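Local coordinates for protein transcriptional regulator, MarR family (Silicibacter pomeroyi DSS-3, PDB 3BOQ) that probably binds DNA and regulates transcription as a two-subunit, mostly helical protein of the winged helix-turn-helix class, at residues D34-L39 and G44-K49; D51-L56 and N84-D89; G66-A71 and G77-L82; L40-L45 and S120-R125. All coordinates share one frame; numbering follows the deposited sequence.

Contact 1 (D34-L39 and G44-K49)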
loop_
_atom_site.group_PDB
_atom_site.type_symbol
_atom_site.label_atom_id
_atom_site.label_comp_id
_atom_site.label_asym_id
_atom_site.label_seq_id
_atom_site.Cartn_x
_atom_site.Cartn_y
_atom_site.Cartn_z
ATOM N N ASP B 34 -3.694 -3.043 10.030
ATOM C CA ASP B 34 -4.526 -2.971 11.218
ATOM C C ASP B 34 -5.963 -2.723 10.882
ATOM O O ASP B 34 -6.834 -3.344 11.473
ATOM C CB ASP B 34 -4.049 -1.852 12.110
ATOM C CG ASP B 34 -3.113 -2.333 13.176
ATOM O OD1 ASP B 34 -2.323 -3.279 12.898
ATOM O OD2 ASP B 34 -3.168 -1.759 14.296
ATOM N N LEU B 35 -6.192 -1.791 9.954
ATOM C CA LEU B 35 -7.489 -1.523 9.390
ATOM C C LEU B 35 -8.070 -2.812 8.858
ATOM O O LEU B 35 -9.151 -3.187 9.249
ATOM C CB LEU B 35 -7.361 -0.506 8.268
ATOM C CG LEU B 35 -8.602 0.162 7.696
ATOM C CD1 LEU B 35 -9.549 0.658 8.817
ATOM C CD2 LEU B 35 -8.231 1.318 6.774
ATOM N N ASN B 36 -7.340 -3.497 7.991
ATOM C CA ASN B 36 -7.743 -4.796 7.452
ATOM C C ASN B 36 -8.078 -5.876 8.506
ATOM O O ASN B 36 -9.156 -6.485 8.460
ATOM C CB ASN B 36 -6.685 -5.314 6.482
ATOM C CG ASN B 36 -7.166 -6.485 5.679
ATOM O OD1 ASN B 36 -8.144 -6.378 4.939
ATOM N ND2 ASN B 36 -6.482 -7.623 5.809
ATOM N N ARG B 37 -7.159 -6.105 9.444
ATOM C CA ARG B 37 -7.335 -7.115 10.494
ATOM C C ARG B 37 -8.513 -6.782 11.416
ATOM O O ARG B 37 -9.256 -7.675 11.767
ATOM C CB ARG B 37 -6.031 -7.331 11.292
ATOM C CG ARG B 37 -6.206 -7.986 12.683
ATOM C CD ARG B 37 -4.865 -8.526 13.236
ATOM N NE ARG B 37 -5.046 -9.650 14.174
ATOM C CZ ARG B 37 -4.224 -10.703 14.268
ATOM N NH1 ARG B 37 -3.145 -10.798 13.486
ATOM N NH2 ARG B 37 -4.479 -11.673 15.143
ATOM N N GLN B 38 -8.684 -5.514 11.794
ATOM C CA GLN B 38 -9.853 -5.078 12.585
ATOM C C GLN B 38 -11.201 -5.067 11.856
ATOM O O GLN B 38 -12.217 -5.396 12.438
ATOM C CB GLN B 38 -9.610 -3.728 13.256
ATOM C CG GLN B 38 -8.591 -3.826 14.351
ATOM C CD GLN B 38 -8.516 -2.561 15.154
ATOM O OE1 GLN B 38 -9.432 -2.236 15.914
ATOM N NE2 GLN B 38 -7.416 -1.835 15.005
ATOM N N LEU B 39 -11.206 -4.671 10.594
ATOM C CA LEU B 39 -12.414 -4.694 9.778
ATOM C C LEU B 39 -12.914 -6.130 9.585
ATOM O O LEU B 39 -14.136 -6.383 9.569
ATOM C CB LEU B 39 -12.143 -4.027 8.420
ATOM C CG LEU B 39 -13.324 -3.484 7.621
ATOM C CD1 LEU B 39 -14.205 -2.488 8.443
ATOM C CD2 LEU B 39 -12.856 -2.892 6.314
ATOM N N GLY B 44 -16.060 -9.323 9.156
ATOM C CA GLY B 44 -15.789 -10.433 8.258
ATOM C C GLY B 44 -15.505 -9.998 6.829
ATOM O O GLY B 44 -15.424 -10.824 5.939
ATOM N N LEU B 45 -15.370 -8.687 6.626
ATOM C CA LEU B 45 -14.945 -8.059 5.381
ATOM C C LEU B 45 -13.478 -7.633 5.428
ATOM O O LEU B 45 -12.993 -7.087 6.438
ATOM C CB LEU B 45 -15.763 -6.814 5.120
ATOM C CG LEU B 45 -16.854 -6.873 4.070
ATOM C CD1 LEU B 45 -17.607 -8.169 4.130
ATOM C CD2 LEU B 45 -17.766 -5.670 4.301
ATOM N N SER B 46 -12.796 -7.912 4.319
ATOM C CA SER B 46 -11.446 -7.455 4.021
ATOM C C SER B 46 -11.488 -6.011 3.640
ATOM O O SER B 46 -12.514 -5.528 3.156
ATOM C CB SER B 46 -10.948 -8.178 2.774
ATOM O OG SER B 46 -10.053 -9.155 3.171
ATOM N N LEU B 47 -10.353 -5.337 3.770
ATOM C CA LEU B 47 -10.240 -4.022 3.206
ATOM C C LEU B 47 -10.436 -4.064 1.684
ATOM O O LEU B 47 -11.138 -3.218 1.132
ATOM C CB LEU B 47 -8.900 -3.400 3.590
ATOM C CG LEU B 47 -8.834 -1.882 3.631
ATOM C CD1 LEU B 47 -9.988 -1.318 4.468
ATOM C CD2 LEU B 47 -7.435 -1.406 4.143
ATOM N N ALA B 48 -9.808 -5.041 1.008
ATOM C CA ALA B 48 -9.991 -5.224 -0.443
ATOM C C ALA B 48 -11.498 -5.358 -0.809
ATOM O O ALA B 48 -11.974 -4.704 -1.746
ATOM C CB ALA B 48 -9.173 -6.413 -0.947
ATOM N N LYS B 49 -12.235 -6.166 -0.040
ATOM C CA LYS B 49 -13.676 -6.358 -0.208
ATOM C C LYS B 49 -14.509 -5.115 0.068
ATOM O O LYS B 49 -15.389 -4.742 -0.727
ATOM C CB LYS B 49 -14.151 -7.473 0.713
ATOM C CG LYS B 49 -13.771 -8.875 0.241
ATOM C CD LYS B 49 -14.614 -9.922 0.918
ATOM C CE LYS B 49 -14.126 -11.263 0.536
ATOM N NZ LYS B 49 -14.782 -12.297 1.367
HETATM O O HOH W 1 -7.788 -6.465 2.140
#
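Asn36 and Leu47 meet across the tight turn between helix 12-43 and helix 47-58, the first helix-to-helix corner of the MarR-type winged helix-turn-helix fold. The polar part belongs to one amide. Asn36 holds its CG anti to the backbone N (chi1 -168°), which carries OD1 across to the start of helix 47-58. There Asn36 OD1 accepts the backbone N-H of Leu47, 2.7 Å from OD1 to N. The bond is almost straight at 173°, and the donor sits close to the C=O axis of the amide. Ser46, the N-cap residue, makes no capping bond with its own side chain, so the grip on this first N-H comes from the preceding helix. A water extends it by one residue: it donates to Asn36 OD1 at 2.8 Å and accepts from Ala48 N at 2.7 Å. With an alanine in place of Asn36, the Leu47 N-H would probably lose its amide partner and the water one of its two anchors.

The apolar part lies beside this. Leu35, Leu39 and Leu47 are buried, and the Leu47 side chain crosses each of the other two at about a right angle. Trp21 of the second subunit packs on Leu35 and Leu47, so the corner borders the dimer interface. The Leu47 fork splits its work: CD2 lies 3.9 Å from Leu35 CD2, while CD1 fits between the two leucines of helix 12-43, 3.8 Å from Leu35 CG and 3.8 Å from Leu39 CD2.

Contact 2 (D51-L56 and N84-D89)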
loop_
_atom_site.group_PDB
_atom_site.type_symbol
_atom_site.label_atom_id
_atom_site.label_comp_id
_atom_site.label_asym_id
_atom_site.label_seq_id
_atom_site.Cartn_x
_atom_site.Cartn_y
_atom_site.Cartn_z
ATOM N N ASP B 51 -13.390 -2.101 0.027
ATOM C CA ASP B 51 -13.049 -1.205 -1.062
ATOM C C ASP B 51 -13.903 -1.390 -2.342
ATOM O O ASP B 51 -14.469 -0.406 -2.851
ATOM C CB ASP B 51 -11.548 -1.265 -1.354
ATOM C CG ASP B 51 -11.158 -0.480 -2.593
ATOM O OD1 ASP B 51 -11.699 0.636 -2.782
ATOM O OD2 ASP B 51 -10.318 -0.989 -3.382
ATOM N N ALA B 52 -14.002 -2.624 -2.851
ATOM C CA ALA B 52 -14.889 -2.935 -3.985
ATOM C C ALA B 52 -16.348 -2.538 -3.741
ATOM O O ALA B 52 -16.991 -1.900 -4.590
ATOM C CB ALA B 52 -14.794 -4.415 -4.353
HETATM N N MSE B 53 -16.872 -2.907 -2.577
HETATM C CA MSE B 53 -18.270 -2.580 -2.220
HETATM C C MSE B 53 -18.572 -1.077 -2.166
HETATM O O MSE B 53 -19.673 -0.648 -2.506
HETATM C CB MSE B 53 -18.652 -3.237 -0.906
HETATM C CG MSE B 53 -18.598 -4.727 -0.984
HETATM SE SE MSE B 53 -18.785 -5.622 0.747
HETATM C CE MSE B 53 -20.718 -5.258 1.078
ATOM N N ALA B 54 -17.591 -0.292 -1.734
ATOM C CA ALA B 54 -17.704 1.146 -1.677
ATOM C C ALA B 54 -17.925 1.748 -3.063
ATOM O O ALA B 54 -18.723 2.675 -3.212
ATOM C CB ALA B 54 -16.450 1.739 -1.017
ATOM N N GLN B 55 -17.226 1.220 -4.069
ATOM C CA GLN B 55 -17.364 1.713 -5.441
ATOM C C GLN B 55 -18.750 1.403 -5.956
ATOM O O GLN B 55 -19.368 2.246 -6.584
ATOM C CB GLN B 55 -16.307 1.118 -6.377
ATOM C CG GLN B 55 -14.904 1.137 -5.818
ATOM C CD GLN B 55 -14.558 2.445 -5.077
ATOM O OE1 GLN B 55 -14.052 2.415 -3.946
ATOM N NE2 GLN B 55 -14.847 3.588 -5.705
ATOM N N LEU B 56 -19.238 0.204 -5.648
ATOM C CA LEU B 56 -20.570 -0.225 -6.041
ATOM C C LEU B 56 -21.669 0.524 -5.296
ATOM O O LEU B 56 -22.666 0.892 -5.906
ATOM C CB LEU B 56 -20.736 -1.741 -5.882
ATOM C CG LEU B 56 -19.648 -2.596 -6.545
ATOM C CD1 LEU B 56 -19.731 -4.031 -6.094
ATOM C CD2 LEU B 56 -19.689 -2.502 -8.067
ATOM N N ASN B 84 -15.909 -12.563 -7.517
ATOM C CA ASN B 84 -16.297 -13.945 -7.203
ATOM C C ASN B 84 -16.442 -14.252 -5.702
ATOM O O ASN B 84 -17.383 -14.915 -5.329
ATOM C CB ASN B 84 -15.360 -14.969 -7.849
ATOM C CG ASN B 84 -15.522 -15.051 -9.356
ATOM O OD1 ASN B 84 -16.512 -14.567 -9.923
ATOM N ND2 ASN B 84 -14.535 -15.666 -10.023
ATOM N N ARG B 85 -15.510 -13.788 -4.862
ATOM C CA ARG B 85 -15.613 -13.982 -3.402
ATOM C C ARG B 85 -16.833 -13.250 -2.838
ATOM O O ARG B 85 -17.548 -13.804 -1.994
ATOM C CB ARG B 85 -14.358 -13.504 -2.666
ATOM C CG ARG B 85 -13.114 -14.356 -2.866
ATOM C CD ARG B 85 -11.955 -13.886 -1.950
ATOM N NE ARG B 85 -11.351 -12.587 -2.304
ATOM C CZ ARG B 85 -10.422 -12.412 -3.253
ATOM N NH1 ARG B 85 -9.986 -13.436 -3.982
ATOM N NH2 ARG B 85 -9.929 -11.200 -3.487
ATOM N N LEU B 86 -17.074 -12.031 -3.337
ATOM C CA LEU B 86 -18.211 -11.174 -2.929
ATOM C C LEU B 86 -19.584 -11.709 -3.298
ATOM O O LEU B 86 -20.557 -11.501 -2.566
ATOM C CB LEU B 86 -18.056 -9.777 -3.513
ATOM C CG LEU B 86 -16.905 -8.937 -2.962
ATOM C CD1 LEU B 86 -16.753 -7.722 -3.842
ATOM C CD2 LEU B 86 -17.226 -8.549 -1.511
ATOM N N ILE B 87 -19.652 -12.363 -4.455
ATOM C CA ILE B 87 -20.854 -13.071 -4.925
ATOM C C ILE B 87 -21.140 -14.276 -4.024
ATOM O O ILE B 87 -22.266 -14.471 -3.600
ATOM C CB ILE B 87 -20.739 -13.515 -6.415
ATOM C CG1 ILE B 87 -20.780 -12.305 -7.356
ATOM C CG2 ILE B 87 -21.859 -14.443 -6.757
ATOM C CD1 ILE B 87 -20.324 -12.563 -8.769
ATOM N N LYS B 88 -20.107 -15.062 -3.728
ATOM C CA LYS B 88 -20.199 -16.219 -2.826
ATOM C C LYS B 88 -20.587 -15.818 -1.373
ATOM O O LYS B 88 -21.349 -16.497 -0.701
ATOM C CB LYS B 88 -18.891 -17.034 -2.915
ATOM C CG LYS B 88 -18.640 -18.068 -1.808
ATOM C CD LYS B 88 -17.745 -19.224 -2.302
ATOM C CE LYS B 88 -17.280 -20.137 -1.148
ATOM N NZ LYS B 88 -17.929 -21.488 -1.135
ATOM N N ASP B 89 -20.080 -14.687 -0.921
ATOM C CA ASP B 89 -20.475 -14.073 0.338
ATOM C C ASP B 89 -21.914 -13.515 0.365
ATOM O O ASP B 89 -22.369 -13.039 1.407
ATOM C CB ASP B 89 -19.526 -12.904 0.609
ATOM C CG ASP B 89 -18.187 -13.356 1.145
ATOM O OD1 ASP B 89 -17.986 -14.591 1.314
ATOM O OD2 ASP B 89 -17.344 -12.463 1.411
#
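Leu86 meets Ala52 and Met53 in a small, fully buried apolar contact that joins helix 47-58 to helix 79-88. The backbones stay well apart: the CA atoms of Met53 and Leu86 are 8.6 Å from each other, and side chains alone bridge the gap. Leu86 does most of the bridging. Its CG lies beside the backbone N and anti to the carbonyl carbon (chi1 -68°); its CB points toward the facing helix, and the fork offers one methyl to each partner. Leu86 CD1 rests on the methyl of Ala52, 3.9 Å from Ala52 CB. Leu86 CD2 goes to Met53, modelled as selenomethionine, where it lies 4.0 Å from Met53 SE and 4.1 Å from Met53 CG. The Met53 chain bends at its third torsion (chi3 71°), and it crosses the leucine at a slant. Ala52, having only a methyl to offer, lets the leucine come in close.

Around the leucine, Phe116 of helix 110-130 and Met91 also touch Met53. A salt bridge from Asp89 to Lys49 ties the chain near the C-terminal end of helix 79-88 back to helix 47-58, and the carboxylate of Asp51 takes the backbone N-H groups of Lys73 and Val74 in the turn before helix 79-88. Helix 79-88 stands where MarR proteins have their recognition helix, and the contact seats it against helix 47-58 in the winged helix-turn-helix domain.

Contact 3 (G66-A71 and G77-L82)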
loop_
_atom_site.group_PDB
_atom_site.type_symbol
_atom_site.label_atom_id
_atom_site.label_comp_id
_atom_site.label_asym_id
_atom_site.label_seq_id
_atom_site.Cartn_x
_atom_site.Cartn_y
_atom_site.Cartn_z
ATOM N N GLY B 66 -14.189 -3.864 -15.733
ATOM C CA GLY B 66 -13.165 -2.859 -15.992
ATOM C C GLY B 66 -13.370 -1.545 -15.257
ATOM O O GLY B 66 -12.417 -0.978 -14.720
ATOM N N LYS B 67 -14.613 -1.058 -15.225
ATOM C CA LYS B 67 -14.900 0.206 -14.546
ATOM C C LYS B 67 -14.826 0.065 -13.024
ATOM O O LYS B 67 -14.382 0.992 -12.333
ATOM C CB LYS B 67 -16.231 0.810 -15.007
ATOM C CG LYS B 67 -16.164 1.375 -16.432
ATOM C CD LYS B 67 -17.317 2.329 -16.734
ATOM C CE LYS B 67 -17.274 2.834 -18.179
ATOM N NZ LYS B 67 -16.097 3.708 -18.453
ATOM N N LEU B 68 -15.253 -1.098 -12.521
ATOM C CA LEU B 68 -15.057 -1.474 -11.116
ATOM C C LEU B 68 -13.572 -1.509 -10.768
ATOM O O LEU B 68 -13.144 -0.912 -9.772
ATOM C CB LEU B 68 -15.687 -2.836 -10.801
ATOM C CG LEU B 68 -15.425 -3.430 -9.411
ATOM C CD1 LEU B 68 -15.848 -2.480 -8.312
ATOM C CD2 LEU B 68 -16.194 -4.707 -9.262
ATOM N N SER B 69 -12.813 -2.238 -11.580
ATOM C CA SER B 69 -11.379 -2.384 -11.423
ATOM C C SER B 69 -10.709 -1.008 -11.420
ATOM O O SER B 69 -9.849 -0.730 -10.521
ATOM C CB SER B 69 -10.840 -3.294 -12.528
ATOM O OG SER B 69 -9.445 -3.155 -12.742
ATOM N N GLY B 70 -11.136 -0.153 -12.400
ATOM C CA GLY B 70 -10.612 1.206 -12.582
ATOM C C GLY B 70 -10.843 2.159 -11.406
ATOM O O GLY B 70 -10.078 3.173 -11.240
ATOM N N ALA B 71 -11.880 1.820 -10.599
ATOM C CA ALA B 71 -12.347 2.677 -9.495
ATOM C C ALA B 71 -11.849 2.220 -8.114
ATOM O O ALA B 71 -12.013 2.919 -7.112
ATOM C CB ALA B 71 -13.890 2.754 -9.483
ATOM N N GLY B 77 -7.015 -7.478 -6.565
ATOM C CA GLY B 77 -7.685 -8.488 -5.770
ATOM C C GLY B 77 -7.977 -9.617 -6.743
ATOM O O GLY B 77 -8.818 -10.486 -6.448
ATOM N N ASN B 78 -7.228 -9.623 -7.872
ATOM C CA ASN B 78 -7.640 -10.257 -9.152
ATOM C C ASN B 78 -9.113 -9.908 -9.286
ATOM O O ASN B 78 -9.973 -10.659 -8.834
ATOM C CB ASN B 78 -7.394 -11.780 -9.163
ATOM C CG ASN B 78 -8.213 -12.527 -10.243
ATOM O OD1 ASN B 78 -8.446 -12.023 -11.347
ATOM N ND2 ASN B 78 -8.636 -13.744 -9.914
ATOM N N VAL B 79 -9.391 -8.740 -9.856
ATOM C CA VAL B 79 -10.685 -8.080 -9.676
ATOM C C VAL B 79 -11.917 -9.034 -9.793
ATOM O O VAL B 79 -12.791 -9.027 -8.908
ATOM C CB VAL B 79 -10.777 -6.770 -10.514
ATOM C CG1 VAL B 79 -10.619 -7.055 -11.998
ATOM C CG2 VAL B 79 -12.049 -5.982 -10.197
ATOM N N SER B 80 -11.960 -9.869 -10.847
ATOM C CA SER B 80 -13.069 -10.828 -11.000
ATOM C C SER B 80 -13.071 -11.888 -9.886
ATOM O O SER B 80 -14.129 -12.248 -9.377
ATOM C CB SER B 80 -13.143 -11.435 -12.409
ATOM O OG SER B 80 -12.178 -12.448 -12.596
ATOM N N GLY B 81 -11.880 -12.338 -9.498
ATOM C CA GLY B 81 -11.689 -13.216 -8.344
ATOM C C GLY B 81 -12.104 -12.569 -7.037
ATOM O O GLY B 81 -12.602 -13.240 -6.138
ATOM N N LEU B 82 -11.902 -11.263 -6.935
ATOM C CA LEU B 82 -12.424 -10.477 -5.822
ATOM C C LEU B 82 -13.967 -10.421 -5.858
ATOM O O LEU B 82 -14.622 -10.680 -4.853
ATOM C CB LEU B 82 -11.823 -9.065 -5.826
ATOM C CG LEU B 82 -12.407 -8.129 -4.764
ATOM C CD1 LEU B 82 -12.020 -8.582 -3.343
ATOM C CD2 LEU B 82 -11.961 -6.712 -5.018
#
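Val79 sets its two methyls astride Ser69, joining the two helices of the helix-turn-helix, 65-71 and 79-88, where the second one starts. The contact is van der Waals in kind and small. Both prongs of the valine reach the same carbon: Val79 CG1 and CG2 each lie 3.8 Å from Ser69 CB. Val79 CG1 also comes within 4.1 Å of Ser69 OG, while CG2 approaches Leu68 CG at 4.3 Å. The valine takes the crowded position, CG1 between its backbone N and carbonyl carbon (chi1 60°), and this turns both methyls to the serine. Replacing it with an alanine would remove both prongs and would probably open a gap between Ser69 and the start of helix 79-88.

The backbones are close here, with the CA atoms of Ser69 and Val79 6.0 Å apart. Gly77 has a phi of 122°, where a side chain would be jammed against the preceding carbonyl oxygen, and Asn78 follows as the N-cap residue. The Asn78 carbonyl then accepts the N-H of Leu82, 2.8 Å from O to N, in the first turn of the helix.

Met65 adds to the cover over Val79 from the start of its helix, just after strand 63-64. On the inner side Leu68 packs on Leu56 and Leu82 on Ala52, so both helices lean on helix 47-58.

Contact 4 (L40-L45 and S120-R125)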
loop_
_atom_site.group_PDB
_atom_site.type_symbol
_atom_site.label_atom_id
_atom_site.label_comp_id
_atom_site.label_asym_id
_atom_site.label_seq_id
_atom_site.Cartn_x
_atom_site.Cartn_y
_atom_site.Cartn_z
ATOM N N LEU B 40 -11.963 -7.058 9.458
ATOM C CA LEU B 40 -12.260 -8.484 9.330
ATOM C C LEU B 40 -12.836 -9.019 10.644
ATOM O O LEU B 40 -13.914 -9.640 10.647
ATOM C CB LEU B 40 -11.042 -9.307 8.858
ATOM C CG LEU B 40 -10.963 -9.694 7.365
ATOM C CD1 LEU B 40 -9.563 -10.241 6.939
ATOM C CD2 LEU B 40 -12.037 -10.704 6.970
ATOM N N ASP B 41 -12.142 -8.758 11.753
ATOM C CA ASP B 41 -12.635 -9.168 13.050
ATOM C C ASP B 41 -14.052 -8.621 13.282
ATOM O O ASP B 41 -14.935 -9.392 13.624
ATOM C CB ASP B 41 -11.689 -8.794 14.199
ATOM C CG ASP B 41 -12.317 -9.055 15.572
ATOM O OD1 ASP B 41 -12.356 -10.230 16.040
ATOM O OD2 ASP B 41 -12.817 -8.083 16.183
ATOM N N GLU B 42 -14.287 -7.329 13.072
ATOM C CA GLU B 42 -15.612 -6.751 13.362
ATOM C C GLU B 42 -16.753 -7.086 12.363
ATOM O O GLU B 42 -17.903 -7.058 12.726
ATOM C CB GLU B 42 -15.490 -5.238 13.597
ATOM C CG GLU B 42 -14.354 -4.940 14.582
ATOM C CD GLU B 42 -14.392 -3.550 15.217
ATOM O OE1 GLU B 42 -15.449 -2.864 15.136
ATOM O OE2 GLU B 42 -13.345 -3.159 15.816
ATOM N N THR B 43 -16.424 -7.459 11.132
ATOM C CA THR B 43 -17.370 -7.423 10.022
ATOM C C THR B 43 -17.206 -8.651 9.089
ATOM O O THR B 43 -18.095 -8.964 8.294
ATOM C CB THR B 43 -17.088 -6.112 9.195
ATOM O OG1 THR B 43 -17.482 -4.962 9.954
ATOM C CG2 THR B 43 -17.805 -6.080 7.875
ATOM N N GLY B 44 -16.060 -9.323 9.156
ATOM C CA GLY B 44 -15.789 -10.433 8.258
ATOM C C GLY B 44 -15.505 -9.998 6.829
ATOM O O GLY B 44 -15.424 -10.824 5.939
ATOM N N LEU B 45 -15.370 -8.687 6.626
ATOM C CA LEU B 45 -14.945 -8.059 5.381
ATOM C C LEU B 45 -13.478 -7.633 5.428
ATOM O O LEU B 45 -12.993 -7.087 6.438
ATOM C CB LEU B 45 -15.763 -6.814 5.120
ATOM C CG LEU B 45 -16.854 -6.873 4.070
ATOM C CD1 LEU B 45 -17.607 -8.169 4.130
ATOM C CD2 LEU B 45 -17.766 -5.670 4.301
ATOM N N SER B 120 -18.916 0.470 6.886
ATOM C CA SER B 120 -18.493 1.839 6.653
ATOM C C SER B 120 -18.349 2.582 7.983
ATOM O O SER B 120 -17.397 3.325 8.178
ATOM C CB SER B 120 -19.523 2.520 5.758
ATOM O OG SER B 120 -19.015 3.719 5.251
ATOM N N GLU B 121 -19.287 2.362 8.897
ATOM C CA GLU B 121 -19.242 2.924 10.239
ATOM C C GLU B 121 -17.995 2.400 10.961
ATOM O O GLU B 121 -17.214 3.186 11.533
ATOM C CB GLU B 121 -20.521 2.534 10.998
ATOM C CG GLU B 121 -21.015 3.505 12.048
ATOM C CD GLU B 121 -22.529 3.306 12.404
ATOM O OE1 GLU B 121 -23.141 2.236 12.068
ATOM O OE2 GLU B 121 -23.111 4.230 13.039
ATOM N N ALA B 122 -17.818 1.078 10.913
ATOM C CA ALA B 122 -16.695 0.360 11.539
ATOM C C ALA B 122 -15.333 0.811 11.015
ATOM O O ALA B 122 -14.397 0.991 11.786
ATOM C CB ALA B 122 -16.853 -1.155 11.349
ATOM N N HIS B 123 -15.253 0.974 9.700
ATOM C CA HIS B 123 -14.038 1.372 8.985
ATOM C C HIS B 123 -13.530 2.764 9.445
ATOM O O HIS B 123 -12.332 2.933 9.699
ATOM C CB HIS B 123 -14.341 1.401 7.480
ATOM C CG HIS B 123 -13.261 2.014 6.653
ATOM N ND1 HIS B 123 -13.112 3.377 6.521
ATOM C CD2 HIS B 123 -12.292 1.454 5.892
ATOM C CE1 HIS B 123 -12.090 3.627 5.724
ATOM N NE2 HIS B 123 -11.575 2.477 5.333
ATOM N N ASN B 124 -14.450 3.738 9.507
ATOM C CA ASN B 124 -14.149 5.094 9.919
ATOM C C ASN B 124 -13.871 5.213 11.412
ATOM O O ASN B 124 -13.081 6.062 11.825
ATOM C CB ASN B 124 -15.288 6.046 9.523
ATOM C CG ASN B 124 -15.462 6.160 7.998
ATOM O OD1 ASN B 124 -14.611 5.722 7.229
ATOM N ND2 ASN B 124 -16.564 6.743 7.573
ATOM N N ARG B 125 -14.529 4.398 12.235
ATOM C CA ARG B 125 -14.140 4.283 13.630
ATOM C C ARG B 125 -12.707 3.675 13.776
ATOM O O ARG B 125 -11.890 4.194 14.526
ATOM C CB ARG B 125 -15.200 3.499 14.451
ATOM C CG ARG B 125 -14.787 3.314 15.920
ATOM C CD ARG B 125 -15.803 2.609 16.822
ATOM N NE ARG B 125 -16.734 1.762 16.090
ATOM C CZ ARG B 125 -16.462 0.538 15.628
ATOM N NH1 ARG B 125 -15.261 -0.009 15.809
ATOM N NH2 ARG B 125 -17.396 -0.132 14.963
#
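Glu42 and Arg125 face each other edge to edge, tying the end of helix 12-43 to helix 110-130 at the protein surface. Their carboxylate and guanidinium planes are 1° apart, but the salt bridge uses one carboxylate oxygen, not a pair. OE1 of Glu42 receives NH1 of Arg125 at 2.9 Å, with an angle of 155° at the hydrogen, through its syn lone pair and close to the guanidinium plane. The second link, from Arg125 NH2 to the same Glu42 OE1, is weak at 3.4 Å. Glu42 OE2 stays farther off, 3.7 Å from Arg125 NH1. The glutamate runs extended beyond CG, whereas the arginine folds at chi3 (23°), an unstaggered twist that turns its guanidinium toward Glu42, with Ala122 O 4.1 Å above the plane of the Arg125 group on one face, offset toward the rim. Both residues are exposed, so solvent probably screens the pair in part.

One turn back along helix 110-130, the methyl of Ala122 points at the end of helix 12-43. Thr43 aims its hydroxyl side at it, with OG1 4.1 Å from Ala122 CB. The CA atoms of Glu42 and Ala122 are 7.4 Å apart, an approach the small alanine probably helps to allow. The chain turns away right after this, at Gly44 with its positive phi.

Deeper in, His123 is buried: its ring stacks with Phe50 of helix 47-58, and the side chain also touches Leu35 and Leu39 of helix 12-43 and Trp21 of the second subunit.

In the fold
From the N terminus, the long helix 12-43 runs into contact 1, which closes the short turn to helix 47-58. Residues 40-45, the last helical turn of 12-43 and the start of the link, open contact 4, which shares Gly44 and Leu45 with contact 1. Its loop is the longest, closing only at 120-125 and enclosing contacts 2 and 3. Contact 2 starts on helix 47-58 and closes at 84-89; within its span contact 3 joins the two helices of the helix-turn-helix. Contacts 1 and 2 touch through Lys49, and Leu45, shared by contacts 1 and 4, packs on Met53 of contact 2. Helix 47-58 thus links the helix-turn-helix, probably the DNA-binding part, to the long helices near the second subunit.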